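Local structure of A197 (Sulfolobus turreted icosahedral virus, 2C0N) at residues E50-D55 against I123-L128; K169-I174 against K185-N190; L17-V22 against D191-I196. The protein is a crenarchaeal viral protein with the GT-A fold that probably works as a glycosyltransferase, moving a sugar from an activated donor to an acceptor. One frame throughout, in Å; residues are numbered along the deposited sequence.

Overall arrangement
Interactions 1 and 2 both reach the large mixed sheet of the GT-A fold, but on opposite sides of the chain's centre; their own centres lie about 30 Å apart. Interaction 3 joins the N-terminal helix 15-23 to the C-terminal arm and so brackets the other two along the sequence. It adjoins interaction 2, with about 15 Å between centres, because D191 directly follows N190. Interactions 1 and 3 are about 27 Å apart between centres within one chain, yet meet across the dimer: I196 packs on M51 of the second subunit. The nickel ion, held by H198 and H200 in the C-terminal histidine run, lies about 11 Å from the R195 side chain.

Interaction 1 of 3, residues E50-D55 against I123-L128; sequences EMKDYD and IKREFL
The guanidinium of R125 grips the carbonyl oxygen of Y54 with two nitrogens: NE donates to Y54 O at 2.9 Å and NH2 donates to Y54 O at 3.0 Å. This side-on grip holds a single atom, and with the oxygen in the guanidinium plane the group's rotation is fixed. With CG anti to the backbone N (chi1 175°) the chain reaches the loop, and a bend at chi3 (-73°) turns the flat end to the carbonyl. Arginine suits this place because its other N-H groups serve further acceptors: F48 O, L49 O and the carboxylate of E129. The backbone adds a third bond, R125 N to D55 O at 3.0 Å, with the donor above the carbonyl plane. M51 O also nears NH2, but at a poor angle; it accepts from Y54 N in the type I turn from M51 to Y54.

CA of K52 covers one face of the guanidinium, and K52 CD lies 3.9 Å from R125 NH1, the two side chains crossing at about a right angle. Two like charges thus lie close, probably eased by E129, which pairs with R125 and, weakly, with K52.

K124 is the N-cap of helix 125-128; R125, first in that helix, ties the strand-helix junction to the loop of a beta-alpha-beta crossover. F48, in helix 37-50, forms a cation-pi contact with R125, L128 packs on L45 and F48, and the selenomethionine M51 and Y54 lie against L4 of strand 3-8.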
loop_
_atom_site.group_PDB
_atom_site.type_symbol
_atom_site.label_atom_id
_atom_site.label_comp_id
_atom_site.label_asym_id
_atom_site.label_seq_id
_atom_site.Cartn_x
_atom_site.Cartn_y
_atom_site.Cartn_z
ATOM N N GLU A 50 -14.468 -17.624 8.932
ATOM C CA GLU A 50 -15.453 -17.835 7.859
ATOM C C GLU A 50 -14.810 -18.199 6.518
ATOM O O GLU A 50 -15.465 -18.825 5.675
ATOM C CB GLU A 50 -16.372 -16.613 7.705
ATOM C CG GLU A 50 -17.189 -16.302 8.962
ATOM C CD GLU A 50 -18.154 -17.411 9.345
ATOM O OE1 GLU A 50 -19.374 -17.292 9.061
ATOM O OE2 GLU A 50 -17.706 -18.422 9.926
HETATM N N MSE A 51 -13.546 -17.835 6.325
HETATM C CA MSE A 51 -12.873 -18.047 5.050
HETATM C C MSE A 51 -12.124 -19.409 4.999
HETATM O O MSE A 51 -10.903 -19.483 5.089
HETATM C CB MSE A 51 -11.994 -16.838 4.747
HETATM C CG MSE A 51 -12.825 -15.541 4.539
HETATM SE SE MSE A 51 -11.808 -13.894 4.771
HETATM C CE MSE A 51 -10.914 -13.978 3.110
ATOM N N LYS A 52 -12.909 -20.475 4.782
ATOM C CA LYS A 52 -12.478 -21.872 4.991
ATOM C C LYS A 52 -11.367 -22.365 4.058
ATOM O O LYS A 52 -10.743 -23.384 4.320
ATOM C CB LYS A 52 -13.672 -22.832 4.879
ATOM C CG LYS A 52 -14.906 -22.462 5.710
ATOM C CD LYS A 52 -14.548 -21.999 7.116
ATOM C CE LYS A 52 -15.622 -22.397 8.134
ATOM N NZ LYS A 52 -15.418 -23.830 8.538
ATOM N N ASP A 53 -11.095 -21.639 2.984
ATOM C CA ASP A 53 -9.977 -22.008 2.122
ATOM C C ASP A 53 -8.620 -21.716 2.720
ATOM O O ASP A 53 -7.592 -22.250 2.265
ATOM C CB ASP A 53 -10.159 -21.357 0.771
ATOM C CG ASP A 53 -11.195 -22.071 -0.012
ATOM O OD1 ASP A 53 -11.027 -23.303 -0.101
ATOM O OD2 ASP A 53 -12.196 -21.454 -0.432
ATOM N N TYR A 54 -8.623 -20.944 3.791
ATOM C CA TYR A 54 -7.369 -20.541 4.403
ATOM C C TYR A 54 -7.153 -21.375 5.640
ATOM O O TYR A 54 -8.065 -21.552 6.424
ATOM C CB TYR A 54 -7.368 -19.034 4.677
ATOM C CG TYR A 54 -7.489 -18.298 3.364
ATOM C CD1 TYR A 54 -8.719 -17.941 2.874
ATOM C CD2 TYR A 54 -6.374 -18.028 2.576
ATOM C CE1 TYR A 54 -8.850 -17.303 1.639
ATOM C CE2 TYR A 54 -6.499 -17.400 1.333
ATOM C CZ TYR A 54 -7.737 -17.032 0.875
ATOM O OH TYR A 54 -7.894 -16.419 -0.378
ATOM N N ASP A 55 -5.934 -21.892 5.771
ATOM C CA ASP A 55 -5.561 -22.870 6.799
ATOM C C ASP A 55 -4.871 -22.175 7.951
ATOM O O ASP A 55 -4.815 -22.708 9.055
ATOM C CB ASP A 55 -4.531 -23.864 6.255
ATOM C CG ASP A 55 -5.011 -24.614 5.034
ATOM O OD1 ASP A 55 -6.133 -25.140 5.062
ATOM O OD2 ASP A 55 -4.241 -24.672 4.056
ATOM N N ILE A 123 -0.828 -18.692 12.879
ATOM C CA ILE A 123 -1.684 -19.432 13.793
ATOM C C ILE A 123 -2.561 -20.393 13.002
ATOM O O ILE A 123 -3.260 -20.009 12.092
ATOM C CB ILE A 123 -2.575 -18.508 14.643
ATOM C CG1 ILE A 123 -1.768 -17.318 15.192
ATOM C CG2 ILE A 123 -3.268 -19.316 15.694
ATOM C CD1 ILE A 123 -2.605 -16.322 15.989
ATOM N N LYS A 124 -2.558 -21.659 13.392
ATOM C CA LYS A 124 -3.329 -22.619 12.610
ATOM C C LYS A 124 -4.831 -22.625 12.921
ATOM O O LYS A 124 -5.266 -22.436 14.076
ATOM C CB LYS A 124 -2.734 -24.029 12.716
ATOM C CG LYS A 124 -2.931 -24.784 13.981
ATOM C CD LYS A 124 -2.249 -26.148 13.856
ATOM C CE LYS A 124 -2.354 -27.011 15.076
ATOM N NZ LYS A 124 -1.448 -28.219 15.044
ATOM N N ARG A 125 -5.609 -22.916 11.892
ATOM C CA ARG A 125 -7.045 -22.946 12.018
ATOM C C ARG A 125 -7.550 -23.869 13.121
ATOM O O ARG A 125 -8.456 -23.515 13.868
ATOM C CB ARG A 125 -7.645 -23.381 10.699
ATOM C CG ARG A 125 -9.149 -23.566 10.757
ATOM C CD ARG A 125 -9.692 -23.794 9.385
ATOM N NE ARG A 125 -9.684 -22.576 8.563
ATOM C CZ ARG A 125 -10.573 -21.585 8.645
ATOM N NH1 ARG A 125 -11.545 -21.614 9.539
ATOM N NH2 ARG A 125 -10.480 -20.539 7.833
ATOM N N GLU A 126 -7.001 -25.074 13.174
ATOM C CA GLU A 126 -7.401 -26.036 14.182
ATOM C C GLU A 126 -7.408 -25.444 15.575
ATOM O O GLU A 126 -8.322 -25.712 16.356
ATOM C CB GLU A 126 -6.496 -27.271 14.165
ATOM C CG GLU A 126 -7.178 -28.499 13.647
ATOM C CD GLU A 126 -6.655 -29.776 14.297
ATOM O OE1 GLU A 126 -5.419 -29.859 14.538
ATOM O OE2 GLU A 126 -7.471 -30.696 14.582
ATOM N N PHE A 127 -6.374 -24.683 15.905
ATOM C CA PHE A 127 -6.289 -24.051 17.216
ATOM C C PHE A 127 -7.354 -22.968 17.410
ATOM O O PHE A 127 -7.996 -22.889 18.463
ATOM C CB PHE A 127 -4.926 -23.404 17.413
ATOM C CG PHE A 127 -4.762 -22.795 18.758
ATOM C CD1 PHE A 127 -4.691 -23.599 19.867
ATOM C CD2 PHE A 127 -4.695 -21.411 18.923
ATOM C CE1 PHE A 127 -4.519 -23.060 21.124
ATOM C CE2 PHE A 127 -4.540 -20.874 20.201
ATOM C CZ PHE A 127 -4.466 -21.702 21.287
ATOM N N LEU A 128 -7.484 -22.106 16.400
ATOM C CA LEU A 128 -8.411 -20.978 16.456
ATOM C C LEU A 128 -9.871 -21.419 16.459
ATOM O O LEU A 128 -10.722 -20.766 17.047
ATOM C CB LEU A 128 -8.148 -20.038 15.289
ATOM C CG LEU A 128 -6.853 -19.241 15.398
ATOM C CD1 LEU A 128 -6.595 -18.476 14.123
ATOM C CD2 LEU A 128 -6.870 -18.293 16.575
#

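Interaction 2 of 3, residues K169-I174 against K185-N190; sequences KAYHFI and KLILQN
OE1 of Q189 accepts one hydrogen bond, from the backbone N of D191 just beyond the segment, which ties the amide back to its own chain. The setting is a beta meander: strands 162-173, 178-180 and 186-188 follow one another antiparallel, and this contact reaches across the middle strand between the outer two. Y171, F173 and I187 all rest on A179 of that middle strand, whose small side chain is consistent with this reach. The touching parts, 171-174 and 186-189, run at 96° to each other, end to end.

I187 is the centre of the apolar contact. Its CG1 takes the crowded position between the backbone N and the carbonyl carbon (chi1 62°), which brings CG1 within 3.9 Å of Y171 CD1. The terminal CD1 then lies over one face of the tyrosine ring, offset toward its rim. F173 brings its tip instead: CZ meets Q189 CB at 4.1 Å, with CB near the plane of the ring at its edge. The long flat ring of Y171 and the branched I187 are large enough to meet across the middle strand. At the far end of the contact I174 CD1 meets L186 CD1 tip to tip, 3.5 Å apart.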
loop_
_atom_site.group_PDB
_atom_site.type_symbol
_atom_site.label_atom_id
_atom_site.label_comp_id
_atom_site.label_asym_id
_atom_site.label_seq_id
_atom_site.Cartn_x
_atom_site.Cartn_y
_atom_site.Cartn_z
ATOM N N LYS A 169 12.577 -14.108 9.791
ATOM C CA LYS A 169 13.197 -12.852 10.182
ATOM C C LYS A 169 12.561 -11.724 9.415
ATOM O O LYS A 169 12.165 -11.919 8.249
ATOM C CB LYS A 169 14.711 -12.878 9.896
ATOM C CG LYS A 169 15.466 -13.814 10.831
ATOM C CD LYS A 169 16.973 -13.823 10.570
ATOM C CE LYS A 169 17.657 -14.926 11.282
ATOM N NZ LYS A 169 19.118 -14.724 11.420
ATOM N N ALA A 170 12.466 -10.569 10.078
ATOM C CA ALA A 170 11.857 -9.377 9.490
ATOM C C ALA A 170 12.551 -8.099 9.935
ATOM O O ALA A 170 13.089 -8.031 11.050
ATOM C CB ALA A 170 10.379 -9.327 9.905
ATOM N N TYR A 171 12.454 -7.052 9.107
ATOM C CA TYR A 171 12.800 -5.697 9.533
ATOM C C TYR A 171 11.624 -5.098 10.298
ATOM O O TYR A 171 10.464 -5.391 9.978
ATOM C CB TYR A 171 13.065 -4.814 8.311
ATOM C CG TYR A 171 14.133 -5.362 7.426
ATOM C CD1 TYR A 171 15.447 -5.454 7.856
ATOM C CD2 TYR A 171 13.810 -5.866 6.178
ATOM C CE1 TYR A 171 16.422 -5.976 7.034
ATOM C CE2 TYR A 171 14.752 -6.398 5.364
ATOM C CZ TYR A 171 16.052 -6.462 5.780
ATOM O OH TYR A 171 16.917 -7.026 4.901
ATOM N N HIS A 172 11.930 -4.185 11.237
ATOM C CA HIS A 172 10.922 -3.486 12.012
ATOM C C HIS A 172 11.124 -2.011 11.715
ATOM O O HIS A 172 12.045 -1.395 12.199
ATOM C CB HIS A 172 11.100 -3.793 13.517
ATOM C CG HIS A 172 9.880 -3.567 14.345
ATOM N ND1 HIS A 172 8.628 -3.335 13.807
ATOM C CD2 HIS A 172 9.726 -3.534 15.687
ATOM C CE1 HIS A 172 7.767 -3.145 14.794
ATOM N NE2 HIS A 172 8.401 -3.293 15.942
ATOM N N PHE A 173 10.286 -1.491 10.845
ATOM C CA PHE A 173 10.420 -0.136 10.372
ATOM C C PHE A 173 10.014 0.892 11.379
ATOM O O PHE A 173 9.017 0.731 12.090
ATOM C CB PHE A 173 9.621 0.031 9.069
ATOM C CG PHE A 173 10.367 -0.432 7.896
ATOM C CD1 PHE A 173 10.412 -1.785 7.551
ATOM C CD2 PHE A 173 11.131 0.455 7.178
ATOM C CE1 PHE A 173 11.184 -2.229 6.476
ATOM C CE2 PHE A 173 11.925 0.021 6.107
ATOM C CZ PHE A 173 11.951 -1.350 5.750
ATOM N N ILE A 174 10.819 1.954 11.451
ATOM C CA ILE A 174 10.612 3.056 12.362
ATOM C C ILE A 174 9.861 4.163 11.640
ATOM O O ILE A 174 8.824 4.624 12.092
ATOM C CB ILE A 174 11.936 3.561 12.964
ATOM C CG1 ILE A 174 12.670 2.420 13.686
ATOM C CG2 ILE A 174 11.696 4.662 13.957
ATOM C CD1 ILE A 174 14.182 2.703 13.880
ATOM N N LYS A 185 20.902 -3.762 13.742
ATOM C CA LYS A 185 21.506 -2.631 13.093
ATOM C C LYS A 185 20.384 -1.844 12.478
ATOM O O LYS A 185 19.293 -2.337 12.307
ATOM C CB LYS A 185 22.504 -3.128 12.037
ATOM C CG LYS A 185 23.709 -3.906 12.645
ATOM C CD LYS A 185 25.075 -3.245 12.439
ATOM C CE LYS A 185 25.410 -2.165 13.485
ATOM N NZ LYS A 185 25.785 -2.692 14.827
ATOM N N LEU A 186 20.639 -0.598 12.164
ATOM C CA LEU A 186 19.651 0.193 11.433
ATOM C C LEU A 186 19.923 0.084 9.931
ATOM O O LEU A 186 21.074 0.209 9.507
ATOM C CB LEU A 186 19.796 1.630 11.883
ATOM C CG LEU A 186 18.662 2.626 11.828
ATOM C CD1 LEU A 186 17.454 2.138 12.628
ATOM C CD2 LEU A 186 19.236 3.937 12.403
ATOM N N ILE A 187 18.894 -0.141 9.139
ATOM C CA ILE A 187 19.049 -0.234 7.683
ATOM C C ILE A 187 18.118 0.778 7.068
ATOM O O ILE A 187 17.224 1.270 7.732
ATOM C CB ILE A 187 18.770 -1.662 7.151
ATOM C CG1 ILE A 187 17.344 -2.126 7.427
ATOM C CG2 ILE A 187 19.789 -2.588 7.723
ATOM C CD1 ILE A 187 16.336 -1.690 6.385
ATOM N N LEU A 188 18.358 1.107 5.810
ATOM C CA LEU A 188 17.554 2.071 5.073
ATOM C C LEU A 188 17.106 1.431 3.750
ATOM O O LEU A 188 17.931 0.957 2.996
ATOM C CB LEU A 188 18.399 3.303 4.838
ATOM C CG LEU A 188 17.765 4.642 4.474
ATOM C CD1 LEU A 188 18.766 5.742 4.664
ATOM C CD2 LEU A 188 17.440 4.583 3.026
ATOM N N GLN A 189 15.810 1.466 3.479
ATOM C CA GLN A 189 15.237 0.954 2.260
ATOM C C GLN A 189 14.460 2.075 1.604
ATOM O O GLN A 189 13.421 2.467 2.102
ATOM C CB GLN A 189 14.329 -0.245 2.598
ATOM C CG GLN A 189 13.633 -0.837 1.404
ATOM C CD GLN A 189 14.534 -1.118 0.250
ATOM O OE1 GLN A 189 14.653 -0.308 -0.697
ATOM N NE2 GLN A 189 15.165 -2.288 0.279
ATOM N N ASN A 190 14.947 2.603 0.488
ATOM C CA ASN A 190 14.282 3.746 -0.145
ATOM C C ASN A 190 14.029 3.517 -1.622
ATOM O O ASN A 190 13.982 4.446 -2.421
ATOM C CB ASN A 190 15.052 5.053 0.106
ATOM C CG ASN A 190 14.184 6.322 -0.097
ATOM O OD1 ASN A 190 13.005 6.425 0.334
ATOM N ND2 ASN A 190 14.780 7.306 -0.743
#

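Interaction 3 of 3, residues L17-V22 against D191-I196; sequences LIDFLV and DHVARI
A C-terminal arm holding strand 193-195 runs along the flank of helix 15-23 while pairing antiparallel with a strand of the second subunit. Helix and strand axes approach to 8.3 Å at an angle of 29°. V193 carries the packing: its CG1 lies 3.9 Å from I18 CG2 and also rests 3.5 Å from D19 OD1, a compact branched residue that fits close against the helix. Further along, V22 CG1 meets the aliphatic R195 CG at 3.8 Å, the two side chains crossing at about a right angle.

D19 supplies the polar half through three waters. One water donates to D19 OD1 at 2.8 Å and accepts from A194 N; a second donates both to D19 OD1, at 2.6 Å, and to A194 O. The third donates to D19 OD2 and to H192 O. Aspartate suits the spot, since its short carboxylate, CG anti to the backbone N, offers two acceptors to waters bridging to the backbone of A194 in the strand and H192 just before it, while K23 forms a salt bridge with OD2.

R195 sends its charged end to D25 and the carbonyl of I26 in the second subunit. The antiparallel ladder beside it is an intersubunit extension of the beta-sheet.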
loop_
_atom_site.group_PDB
_atom_site.type_symbol
_atom_site.label_atom_id
_atom_site.label_comp_id
_atom_site.label_asym_id
_atom_site.label_seq_id
_atom_site.Cartn_x
_atom_site.Cartn_y
_atom_site.Cartn_z
ATOM N N LEU A 17 6.632 -2.673 2.913
ATOM C CA LEU A 17 5.635 -3.741 3.086
ATOM C C LEU A 17 4.826 -4.004 1.806
ATOM O O LEU A 17 4.626 -5.148 1.445
ATOM C CB LEU A 17 4.743 -3.509 4.328
ATOM C CG LEU A 17 3.681 -4.590 4.581
ATOM C CD1 LEU A 17 4.318 -5.834 4.887
ATOM C CD2 LEU A 17 2.815 -4.151 5.702
ATOM N N ILE A 18 4.457 -2.961 1.057
ATOM C CA ILE A 18 3.820 -3.135 -0.237
ATOM C C ILE A 18 4.675 -3.995 -1.128
ATOM O O ILE A 18 4.168 -4.914 -1.806
ATOM C CB ILE A 18 3.525 -1.808 -0.884
ATOM C CG1 ILE A 18 2.549 -1.048 -0.012
ATOM C CG2 ILE A 18 2.891 -1.979 -2.292
ATOM C CD1 ILE A 18 2.315 0.319 -0.517
ATOM N N ASP A 19 5.978 -3.725 -1.135
ATOM C CA ASP A 19 6.902 -4.505 -1.980
ATOM C C ASP A 19 6.938 -5.977 -1.609
ATOM O O ASP A 19 6.895 -6.853 -2.493
ATOM C CB ASP A 19 8.299 -3.896 -1.930
ATOM C CG ASP A 19 9.106 -4.207 -3.157
ATOM O OD1 ASP A 19 8.538 -4.263 -4.288
ATOM O OD2 ASP A 19 10.311 -4.428 -2.977
ATOM N N PHE A 20 6.990 -6.257 -0.310
ATOM C CA PHE A 20 6.921 -7.619 0.171
ATOM C C PHE A 20 5.613 -8.282 -0.294
ATOM O O PHE A 20 5.621 -9.435 -0.764
ATOM C CB PHE A 20 6.980 -7.641 1.710
ATOM C CG PHE A 20 6.537 -8.935 2.300
ATOM C CD1 PHE A 20 7.382 -10.027 2.284
ATOM C CD2 PHE A 20 5.275 -9.083 2.798
ATOM C CE1 PHE A 20 6.984 -11.251 2.862
ATOM C CE2 PHE A 20 4.892 -10.263 3.361
ATOM C CZ PHE A 20 5.731 -11.346 3.372
ATOM N N LEU A 21 4.494 -7.571 -0.135
ATOM C CA LEU A 21 3.168 -8.101 -0.534
ATOM C C LEU A 21 3.070 -8.458 -2.016
ATOM O O LEU A 21 2.541 -9.550 -2.370
ATOM C CB LEU A 21 2.044 -7.163 -0.110
ATOM C CG LEU A 21 1.877 -6.950 1.392
ATOM C CD1 LEU A 21 0.773 -5.924 1.611
ATOM C CD2 LEU A 21 1.529 -8.272 2.108
ATOM N N VAL A 22 3.608 -7.584 -2.877
ATOM C CA VAL A 22 3.569 -7.778 -4.318
ATOM C C VAL A 22 4.518 -8.899 -4.755
ATOM O O VAL A 22 4.138 -9.831 -5.480
ATOM C CB VAL A 22 3.932 -6.444 -5.053
ATOM C CG1 VAL A 22 4.133 -6.642 -6.551
ATOM C CG2 VAL A 22 2.856 -5.463 -4.794
ATOM N N ASP A 191 13.802 2.268 -1.986
ATOM C CA ASP A 191 13.495 1.927 -3.363
ATOM C C ASP A 191 12.045 2.223 -3.709
ATOM O O ASP A 191 11.157 2.223 -2.844
ATOM C CB ASP A 191 13.737 0.442 -3.594
ATOM C CG ASP A 191 15.202 0.087 -3.686
ATOM O OD1 ASP A 191 16.073 0.996 -3.649
ATOM O OD2 ASP A 191 15.492 -1.131 -3.811
ATOM N N HIS A 192 11.807 2.435 -4.999
ATOM C CA HIS A 192 10.436 2.510 -5.543
ATOM C C HIS A 192 9.870 1.123 -5.551
ATOM O O HIS A 192 10.610 0.131 -5.466
ATOM C CB HIS A 192 10.477 3.075 -6.968
ATOM C CG HIS A 192 11.314 4.305 -7.105
ATOM N ND1 HIS A 192 11.141 5.426 -6.310
ATOM C CD2 HIS A 192 12.374 4.566 -7.901
ATOM C CE1 HIS A 192 12.045 6.331 -6.644
ATOM N NE2 HIS A 192 12.801 5.839 -7.613
ATOM N N VAL A 193 8.556 1.034 -5.651
ATOM C CA VAL A 193 7.850 -0.241 -5.614
ATOM C C VAL A 193 7.024 -0.367 -6.872
ATOM O O VAL A 193 6.211 0.491 -7.150
ATOM C CB VAL A 193 6.959 -0.342 -4.389
ATOM C CG1 VAL A 193 6.233 -1.675 -4.368
ATOM C CG2 VAL A 193 7.835 -0.160 -3.138
ATOM N N ALA A 194 7.228 -1.453 -7.600
ATOM C CA ALA A 194 6.619 -1.655 -8.901
ATOM C C ALA A 194 5.764 -2.908 -8.910
ATOM O O ALA A 194 6.088 -3.919 -8.301
ATOM C CB ALA A 194 7.663 -1.768 -9.988
ATOM N N ARG A 195 4.652 -2.794 -9.603
ATOM C CA ARG A 195 3.834 -3.951 -9.960
ATOM C C ARG A 195 3.575 -3.776 -11.464
ATOM O O ARG A 195 2.747 -2.974 -11.902
ATOM C CB ARG A 195 2.589 -3.947 -9.092
ATOM C CG ARG A 195 1.748 -5.203 -9.142
ATOM C CD ARG A 195 0.589 -5.014 -10.039
ATOM N NE ARG A 195 -0.159 -6.250 -10.212
ATOM C CZ ARG A 195 -1.166 -6.406 -11.059
ATOM N NH1 ARG A 195 -1.569 -5.408 -11.832
ATOM N NH2 ARG A 195 -1.765 -7.583 -11.145
ATOM N N ILE A 196 4.357 -4.495 -12.246
ATOM C CA ILE A 196 4.362 -4.314 -13.692
ATOM C C ILE A 196 4.325 -5.702 -14.269
ATOM O O ILE A 196 5.154 -6.532 -13.920
ATOM C CB ILE A 196 5.607 -3.531 -14.219
ATOM C CG1 ILE A 196 6.910 -4.134 -13.686
ATOM C CG2 ILE A 196 5.511 -2.045 -13.880
ATOM C CD1 ILE A 196 7.674 -4.925 -14.680
HETATM O O HOH W 1 9.417 -3.290 -6.789
HETATM O O HOH W 2 7.082 -5.339 -6.133
HETATM O O HOH W 3 11.346 -2.337 -4.685
#